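Local structure of uncharacterized protein MT2708 (Mycobacterium tuberculosis, 2FGG) at residues H20-A28 and V38-D46; L30-G39 and A69-S77. The protein is of unknown function and belongs to the Rv2632c-like family, which also includes Rv1738 of the same bacterium. All blocks are in the same frame, centred on the assembly; numbering follows the deposited sequence.

How the contacts relate
From the N terminus the chain lays down strand 14-19, turns back into strand 24-32, reverses again into strand 35-43 and, after a loop, ends in helix 54-83. Contact 1 closes the shorter loop: residues 20-28 and 38-46 include the paired halves of strands 24-32 and 35-43 remote from the turn. Contact 2 takes the turn end of this hairpin, residues 30-39, and closes a much longer loop by setting it on residues 69-77 of the helix. In sequence the two contacts cross, sharing Val-38 and Gly-39, and their centres lie about 20 Å apart. Contact 1 pairs two of the three strands of the sheet; contact 2 joins their turn end to the helix.

Contact 1: H20-A28 and V38-D46; sequences HDERTRAKA and VGVGLARLD
Ala-26 and Gly-41 face each other across an antiparallel pair and exchange two hydrogen bonds, Ala-26 N to Gly-41 O and Gly-41 N to Ala-26 O, each 2.8 Å. Ala-28 and Gly-39 repeat the exchange at the next hydrogen-bonded pair. In the intervening non-hydrogen-bonded pairs the CA-H groups take over, with Lys-27 CA 3.3 Å from Gly-39 O.

The compact face carries Thr-24, Ala-26, Ala-28 and Ala-43, with Gly-39 and Gly-41 among them. These small residues are buried; Ala-26 rests on Ala-60 of helix 54-83 and Thr-24 on Asp-57.

The other face, bearing Arg-25, Lys-27, Val-40 and Leu-42, is looser and more open to solvent. With CG anti to the backbone N (chi1 -179°), Arg-25 lies alongside Leu-42 and points the same way, its CB 3.8 Å from Leu-42 CD2. Arg-25 CG also comes 4.0 Å from Val-40 CG1, again side by side. The guanidinium of Arg-25 reaches beyond these neighbours to a salt bridge with Glu-18. Lys-27 CB meets Val-38 CG1 at 4.0 Å.

Near the loops, the bond from Thr-24 N to Ala-43 O is weak and doubtful, bent to 118°, although Ala-43 N returns a nearly straight one to Thr-24 O. Arg-23 crosses Leu-42 obliquely, its NH1 4.0 Å from Leu-42 CB, and its NE forms a salt bridge with Glu-22 OE1. The chemistry implies a hairpin held mainly by backbone polarity, with aliphatic stems and charged ends on one face and a small-residue surface for the helix on the other.

Contact 2: L30-G39 and A69-S77; sequences LSWAGRQMVG and ANQLFALTS
Leu-75 touches both Arg-35 and Trp-32, with CD1 against the guanidinium and CD2 shared by both. Its CD1 lies 3.4 Å from Arg-35 NH1, while CD2 sits over the centre of one face of the same guanidinium. CD2 also meets the tryptophan ring of Trp-32 in its plane, at the edge, 3.7 Å from CD1 of that ring. Leu-72 approaches the ring differently: its CD2 lies over one face, and the two side chains cross at about a right angle.

Met-37, present as selenomethionine, reaches toward the helix with CG anti to its carbonyl carbon and the chain extended as far as SE. A bend at chi3 (72°) then carries CE to Gln-71 CB, 3.6 Å away, as the two side chains slide past each other in opposite directions. Its SE passes Leu-72 CD2 at 3.9 Å, and Leu-72 CD1 goes on to meet Leu-30 CD2.

The polar end of Gln-71 meets the strand backbone once directly and once through a water. NE2 gives a nearly straight hydrogen bond of 3.1 Å to Val-38 O, approaching from above the carbonyl plane, and also bonds to Asp-67. OE1 accepts from a water that in turn takes the N-H of Val-38, so both amide ends are held and the rotation of the group is fixed. The arrangement is that of a long amphipathic helix packed across one face of an antiparallel sheet, here beside the type I' turn of a tight beta hairpin.

Contact 1: H20-A28 and V38-D46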
loop_
_atom_site.group_PDB
_atom_site.type_symbol
_atom_site.label_atom_id
_atom_site.label_comp_id
_atom_site.label_asym_id
_atom_site.label_seq_id
_atom_site.Cartn_x
_atom_site.Cartn_y
_atom_site.Cartn_z
ATOM N N HIS A 20 7.112 10.550 13.309
ATOM C CA HIS A 20 6.416 11.207 14.427
ATOM C C HIS A 20 7.273 11.986 15.466
ATOM O O HIS A 20 7.137 13.211 15.502
ATOM C CB HIS A 20 5.348 10.292 15.069
ATOM C CG HIS A 20 4.165 10.001 14.185
ATOM N ND1 HIS A 20 2.861 10.149 14.613
ATOM C CD2 HIS A 20 4.089 9.556 12.905
ATOM C CE1 HIS A 20 2.035 9.810 13.639
ATOM N NE2 HIS A 20 2.755 9.445 12.591
ATOM N N ASP A 21 8.141 11.383 16.302
ATOM C CA ASP A 21 8.502 9.953 16.433
ATOM C C ASP A 21 7.536 9.181 17.380
ATOM O O ASP A 21 6.573 9.781 17.874
ATOM C CB ASP A 21 9.956 9.855 16.940
ATOM C CG ASP A 21 10.983 9.718 15.808
ATOM O OD1 ASP A 21 12.172 10.023 16.055
ATOM O OD2 ASP A 21 10.619 9.297 14.684
ATOM N N GLU A 22 7.767 7.887 17.679
ATOM C CA GLU A 22 9.037 7.130 17.492
ATOM C C GLU A 22 9.532 6.613 16.104
ATOM O O GLU A 22 10.753 6.535 15.945
ATOM C CB GLU A 22 9.213 6.033 18.574
ATOM C CG GLU A 22 8.570 4.663 18.274
ATOM C CD GLU A 22 7.297 4.389 19.076
ATOM O OE1 GLU A 22 6.490 3.542 18.633
ATOM O OE2 GLU A 22 7.106 5.006 20.151
ATOM N N ARG A 23 8.715 6.233 15.108
ATOM C CA ARG A 23 7.258 5.994 15.024
ATOM C C ARG A 23 6.865 6.517 13.653
ATOM O O ARG A 23 6.002 7.378 13.529
ATOM C CB ARG A 23 6.399 6.669 16.096
ATOM C CG ARG A 23 5.233 5.827 16.649
ATOM C CD ARG A 23 4.932 4.560 15.827
ATOM N NE ARG A 23 4.536 3.450 16.701
ATOM C CZ ARG A 23 4.584 2.159 16.371
ATOM N NH1 ARG A 23 5.013 1.780 15.173
ATOM N NH2 ARG A 23 4.202 1.237 17.248
ATOM N N THR A 24 7.525 5.999 12.624
ATOM C CA THR A 24 7.311 6.455 11.257
ATOM C C THR A 24 6.202 5.673 10.532
ATOM O O THR A 24 6.136 4.448 10.606
ATOM C CB THR A 24 8.652 6.540 10.456
ATOM O OG1 THR A 24 8.458 6.114 9.103
ATOM C CG2 THR A 24 9.745 5.699 11.103
ATOM N N ARG A 25 5.326 6.408 9.852
ATOM C CA ARG A 25 4.163 5.830 9.181
ATOM C C ARG A 25 4.123 6.193 7.706
ATOM O O ARG A 25 4.345 7.336 7.332
ATOM C CB ARG A 25 2.867 6.306 9.842
ATOM C CG ARG A 25 1.597 5.728 9.226
ATOM C CD ARG A 25 0.567 6.819 8.966
ATOM N NE ARG A 25 -0.138 7.212 10.181
ATOM C CZ ARG A 25 -0.746 8.384 10.357
ATOM N NH1 ARG A 25 -0.736 9.304 9.399
ATOM N NH2 ARG A 25 -1.354 8.640 11.507
ATOM N N ALA A 26 3.828 5.205 6.874
ATOM C CA ALA A 26 3.647 5.442 5.455
ATOM C C ALA A 26 2.226 5.128 5.014
ATOM O O ALA A 26 1.596 4.187 5.498
ATOM C CB ALA A 26 4.647 4.652 4.637
ATOM N N LYS A 27 1.731 5.958 4.105
ATOM C CA LYS A 27 0.463 5.746 3.444
ATOM C C LYS A 27 0.725 5.670 1.944
ATOM O O LYS A 27 1.392 6.547 1.392
ATOM C CB LYS A 27 -0.500 6.880 3.781
ATOM C CG LYS A 27 -1.036 6.805 5.203
ATOM C CD LYS A 27 -1.847 8.029 5.576
ATOM C CE LYS A 27 -2.561 7.800 6.881
ATOM N NZ LYS A 27 -3.688 8.750 7.033
ATOM N N ALA A 28 0.242 4.598 1.306
ATOM C CA ALA A 28 0.314 4.429 -0.153
ATOM C C ALA A 28 -1.090 4.464 -0.761
ATOM O O ALA A 28 -1.875 3.533 -0.581
ATOM C CB ALA A 28 1.021 3.141 -0.509
ATOM N N VAL A 38 -5.988 2.946 0.226
ATOM C CA VAL A 38 -4.829 3.382 0.996
ATOM C C VAL A 38 -4.258 2.223 1.783
ATOM O O VAL A 38 -4.948 1.598 2.581
ATOM C CB VAL A 38 -5.163 4.543 1.964
ATOM C CG1 VAL A 38 -3.890 5.111 2.578
ATOM C CG2 VAL A 38 -5.922 5.637 1.247
ATOM N N GLY A 39 -2.990 1.939 1.536
ATOM C CA GLY A 39 -2.233 0.998 2.342
ATOM C C GLY A 39 -1.509 1.771 3.421
ATOM O O GLY A 39 -0.919 2.815 3.147
ATOM N N VAL A 40 -1.572 1.278 4.654
ATOM C CA VAL A 40 -0.947 1.964 5.776
ATOM C C VAL A 40 0.104 1.062 6.404
ATOM O O VAL A 40 -0.161 -0.103 6.679
ATOM C CB VAL A 40 -1.993 2.417 6.823
ATOM C CG1 VAL A 40 -1.382 3.425 7.787
ATOM C CG2 VAL A 40 -3.204 3.037 6.142
ATOM N N GLY A 41 1.299 1.614 6.604
ATOM C CA GLY A 41 2.411 0.900 7.223
ATOM C C GLY A 41 3.079 1.679 8.346
ATOM O O GLY A 41 3.198 2.896 8.273
ATOM N N LEU A 42 3.523 0.967 9.380
ATOM C CA LEU A 42 4.103 1.583 10.570
ATOM C C LEU A 42 5.347 0.860 11.053
ATOM O O LEU A 42 5.355 -0.361 11.150
ATOM C CB LEU A 42 3.081 1.583 11.702
ATOM C CG LEU A 42 2.020 2.676 11.668
ATOM C CD1 LEU A 42 0.650 2.095 11.964
ATOM C CD2 LEU A 42 2.378 3.780 12.657
ATOM N N ALA A 43 6.387 1.635 11.346
ATOM C CA ALA A 43 7.580 1.184 12.054
ATOM C C ALA A 43 7.734 2.220 13.161
ATOM O O ALA A 43 7.529 3.386 12.860
ATOM C CB ALA A 43 8.759 1.231 11.120
ATOM N N ARG A 44 8.090 1.913 14.419
ATOM C CA ARG A 44 8.784 0.745 15.011
ATOM C C ARG A 44 10.063 1.333 15.609
ATOM O O ARG A 44 9.984 2.270 16.402
ATOM C CB ARG A 44 9.072 -0.428 14.053
ATOM C CG ARG A 44 8.173 -1.664 14.256
ATOM C CD ARG A 44 8.756 -2.923 13.610
ATOM N NE ARG A 44 9.442 -3.802 14.561
ATOM C CZ ARG A 44 10.767 -3.942 14.666
ATOM N NH1 ARG A 44 11.590 -3.254 13.875
ATOM N NH2 ARG A 44 11.278 -4.776 15.571
ATOM N N LEU A 45 11.216 0.774 15.229
ATOM C CA LEU A 45 12.569 1.337 15.455
ATOM C C LEU A 45 12.740 2.516 16.448
ATOM O O LEU A 45 12.361 3.644 16.118
ATOM C CB LEU A 45 13.205 1.729 14.100
ATOM C CG LEU A 45 13.648 0.714 13.026
ATOM C CD1 LEU A 45 14.797 -0.176 13.488
ATOM C CD2 LEU A 45 12.507 -0.146 12.509
ATOM N N ASP A 46 13.309 2.298 17.644
ATOM C CA ASP A 46 13.660 0.986 18.239
ATOM C C ASP A 46 14.398 0.986 19.614
ATOM O O ASP A 46 15.070 -0.004 19.930
ATOM C CB ASP A 46 14.395 0.057 17.240
ATOM C CG ASP A 46 15.823 0.518 16.912
ATOM O OD1 ASP A 46 16.353 1.455 17.559
ATOM O OD2 ASP A 46 16.423 -0.087 15.993
#

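Contact 2: L30-G39 and A69-S77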
loop_
_atom_site.group_PDB
_atom_site.type_symbol
_atom_site.label_atom_id
_atom_site.label_comp_id
_atom_site.label_asym_id
_atom_site.label_seq_id
_atom_site.Cartn_x
_atom_site.Cartn_y
_atom_site.Cartn_z
ATOM N N LEU A 30 -3.781 4.595 -3.859
ATOM C CA LEU A 30 -4.063 4.246 -5.246
ATOM C C LEU A 30 -5.539 4.512 -5.563
ATOM O O LEU A 30 -6.426 4.110 -4.805
ATOM C CB LEU A 30 -3.708 2.772 -5.502
ATOM C CG LEU A 30 -4.133 2.094 -6.813
ATOM C CD1 LEU A 30 -3.475 2.728 -8.038
ATOM C CD2 LEU A 30 -3.831 0.612 -6.758
ATOM N N SER A 31 -5.798 5.210 -6.665
ATOM C CA SER A 31 -7.154 5.355 -7.179
ATOM C C SER A 31 -7.441 4.187 -8.098
ATOM O O SER A 31 -6.781 4.026 -9.125
ATOM C CB SER A 31 -7.315 6.668 -7.938
ATOM O OG SER A 31 -7.459 7.755 -7.046
ATOM N N TRP A 32 -8.415 3.364 -7.722
ATOM C CA TRP A 32 -8.698 2.130 -8.463
ATOM C C TRP A 32 -10.173 1.735 -8.460
ATOM O O TRP A 32 -10.812 1.696 -7.409
ATOM C CB TRP A 32 -7.837 0.966 -7.951
ATOM C CG TRP A 32 -7.950 -0.252 -8.806
ATOM C CD1 TRP A 32 -8.661 -1.383 -8.532
ATOM C CD2 TRP A 32 -7.360 -0.449 -10.095
ATOM N NE1 TRP A 32 -8.542 -2.278 -9.565
ATOM C CE2 TRP A 32 -7.751 -1.730 -10.540
ATOM C CE3 TRP A 32 -6.540 0.334 -10.919
ATOM C CZ2 TRP A 32 -7.345 -2.251 -11.775
ATOM C CZ3 TRP A 32 -6.140 -0.183 -12.150
ATOM C CH2 TRP A 32 -6.542 -1.464 -12.562
ATOM N N ALA A 33 -10.691 1.438 -9.652
ATOM C CA ALA A 33 -12.078 1.036 -9.845
ATOM C C ALA A 33 -13.028 1.989 -9.130
ATOM O O ALA A 33 -13.973 1.560 -8.468
ATOM C CB ALA A 33 -12.290 -0.404 -9.383
ATOM N N GLY A 34 -12.759 3.285 -9.254
ATOM C CA GLY A 34 -13.598 4.308 -8.634
ATOM C C GLY A 34 -13.538 4.393 -7.116
ATOM O O GLY A 34 -14.435 4.959 -6.484
ATOM N N ARG A 35 -12.482 3.839 -6.528
ATOM C CA ARG A 35 -12.278 3.952 -5.090
ATOM C C ARG A 35 -10.855 4.396 -4.741
ATOM O O ARG A 35 -9.906 4.149 -5.487
ATOM C CB ARG A 35 -12.677 2.651 -4.371
ATOM C CG ARG A 35 -11.688 1.505 -4.509
ATOM C CD ARG A 35 -12.312 0.147 -4.192
ATOM N NE ARG A 35 -13.061 -0.369 -5.337
ATOM C CZ ARG A 35 -13.776 -1.491 -5.331
ATOM N NH1 ARG A 35 -13.841 -2.234 -4.228
ATOM N NH2 ARG A 35 -14.430 -1.868 -6.429
ATOM N N GLN A 36 -10.736 5.089 -3.614
ATOM C CA GLN A 36 -9.452 5.512 -3.084
ATOM C C GLN A 36 -8.971 4.408 -2.184
ATOM O O GLN A 36 -9.572 4.134 -1.154
ATOM C CB GLN A 36 -9.590 6.801 -2.266
ATOM C CG GLN A 36 -10.228 7.961 -3.008
ATOM C CD GLN A 36 -9.441 8.370 -4.240
ATOM O OE1 GLN A 36 -8.209 8.389 -4.229
ATOM N NE2 GLN A 36 -10.153 8.701 -5.312
HETATM N N MSE A 37 -7.893 3.757 -2.576
HETATM C CA MSE A 37 -7.348 2.696 -1.757
HETATM C C MSE A 37 -6.080 3.179 -1.078
HETATM O O MSE A 37 -5.220 3.777 -1.713
HETATM C CB MSE A 37 -7.092 1.460 -2.606
HETATM C CG MSE A 37 -8.345 0.950 -3.274
HETATM SE SE MSE A 37 -8.002 -0.608 -4.363
HETATM C CE MSE A 37 -7.702 -1.913 -3.001
ATOM N N VAL A 38 -5.988 2.946 0.226
ATOM C CA VAL A 38 -4.829 3.382 0.996
ATOM C C VAL A 38 -4.258 2.223 1.783
ATOM O O VAL A 38 -4.948 1.598 2.581
ATOM C CB VAL A 38 -5.163 4.543 1.964
ATOM C CG1 VAL A 38 -3.890 5.111 2.578
ATOM C CG2 VAL A 38 -5.922 5.637 1.247
ATOM N N GLY A 39 -2.990 1.939 1.536
ATOM C CA GLY A 39 -2.233 0.998 2.342
ATOM C C GLY A 39 -1.509 1.771 3.421
ATOM O O GLY A 39 -0.919 2.815 3.147
ATOM N N ALA A 69 -1.334 -4.211 -1.408
ATOM C CA ALA A 69 -1.327 -5.459 -2.173
ATOM C C ALA A 69 -2.409 -6.416 -1.666
ATOM O O ALA A 69 -3.155 -6.984 -2.467
ATOM C CB ALA A 69 0.028 -6.117 -2.117
ATOM N N ASN A 70 -2.511 -6.566 -0.342
ATOM C CA ASN A 70 -3.513 -7.433 0.275
ATOM C C ASN A 70 -4.934 -6.969 -0.000
ATOM O O ASN A 70 -5.834 -7.779 -0.192
ATOM C CB ASN A 70 -3.301 -7.547 1.780
ATOM C CG ASN A 70 -2.005 -8.257 2.145
ATOM O OD1 ASN A 70 -1.498 -9.116 1.404
ATOM N ND2 ASN A 70 -1.455 -7.897 3.300
ATOM N N GLN A 71 -5.138 -5.661 -0.016
ATOM C CA GLN A 71 -6.434 -5.111 -0.370
ATOM C C GLN A 71 -6.758 -5.409 -1.831
ATOM O O GLN A 71 -7.905 -5.695 -2.168
ATOM C CB GLN A 71 -6.462 -3.610 -0.116
ATOM C CG GLN A 71 -6.541 -3.241 1.346
ATOM C CD GLN A 71 -6.347 -1.774 1.547
ATOM O OE1 GLN A 71 -7.050 -0.964 0.959
ATOM N NE2 GLN A 71 -5.391 -1.416 2.376
ATOM N N LEU A 72 -5.744 -5.360 -2.688
ATOM C CA LEU A 72 -5.926 -5.646 -4.098
ATOM C C LEU A 72 -6.156 -7.139 -4.366
ATOM O O LEU A 72 -6.852 -7.501 -5.327
ATOM C CB LEU A 72 -4.745 -5.110 -4.907
ATOM C CG LEU A 72 -4.728 -3.599 -5.143
ATOM C CD1 LEU A 72 -3.357 -3.143 -5.575
ATOM C CD2 LEU A 72 -5.782 -3.210 -6.174
ATOM N N PHE A 73 -5.581 -7.992 -3.515
ATOM C CA PHE A 73 -5.828 -9.432 -3.576
ATOM C C PHE A 73 -7.259 -9.737 -3.136
ATOM O O PHE A 73 -7.940 -10.564 -3.733
ATOM C CB PHE A 73 -4.831 -10.217 -2.718
ATOM C CG PHE A 73 -3.453 -10.354 -3.331
ATOM C CD1 PHE A 73 -3.283 -10.900 -4.595
ATOM C CD2 PHE A 73 -2.320 -9.968 -2.617
ATOM C CE1 PHE A 73 -2.006 -11.027 -5.153
ATOM C CE2 PHE A 73 -1.052 -10.099 -3.158
ATOM C CZ PHE A 73 -0.894 -10.624 -4.430
ATOM N N ALA A 74 -7.715 -9.055 -2.100
ATOM C CA ALA A 74 -9.096 -9.193 -1.653
ATOM C C ALA A 74 -10.084 -8.719 -2.722
ATOM O O ALA A 74 -11.165 -9.279 -2.868
ATOM C CB ALA A 74 -9.309 -8.441 -0.360
ATOM N N LEU A 75 -9.703 -7.697 -3.477
ATOM C CA LEU A 75 -10.567 -7.163 -4.524
ATOM C C LEU A 75 -10.629 -8.114 -5.713
ATOM O O LEU A 75 -11.688 -8.303 -6.316
ATOM C CB LEU A 75 -10.090 -5.781 -4.960
ATOM C CG LEU A 75 -10.932 -5.035 -6.001
ATOM C CD1 LEU A 75 -12.417 -5.017 -5.636
ATOM C CD2 LEU A 75 -10.409 -3.631 -6.167
ATOM N N THR A 76 -9.485 -8.714 -6.031
ATOM C CA THR A 76 -9.389 -9.710 -7.091
ATOM C C THR A 76 -10.313 -10.878 -6.807
ATOM O O THR A 76 -11.092 -11.253 -7.665
ATOM C CB THR A 76 -7.946 -10.209 -7.270
ATOM O OG1 THR A 76 -7.082 -9.083 -7.445
ATOM C CG2 THR A 76 -7.830 -11.101 -8.490
ATOM N N SER A 77 -10.241 -11.423 -5.596
ATOM C CA SER A 77 -11.073 -12.560 -5.209
ATOM C C SER A 77 -12.560 -12.220 -5.268
ATOM O O SER A 77 -13.364 -12.965 -5.816
ATOM C CB SER A 77 -10.721 -13.041 -3.803
ATOM O OG SER A 77 -11.642 -14.034 -3.395
HETATM O O HOH W 1 -8.232 1.516 1.622
#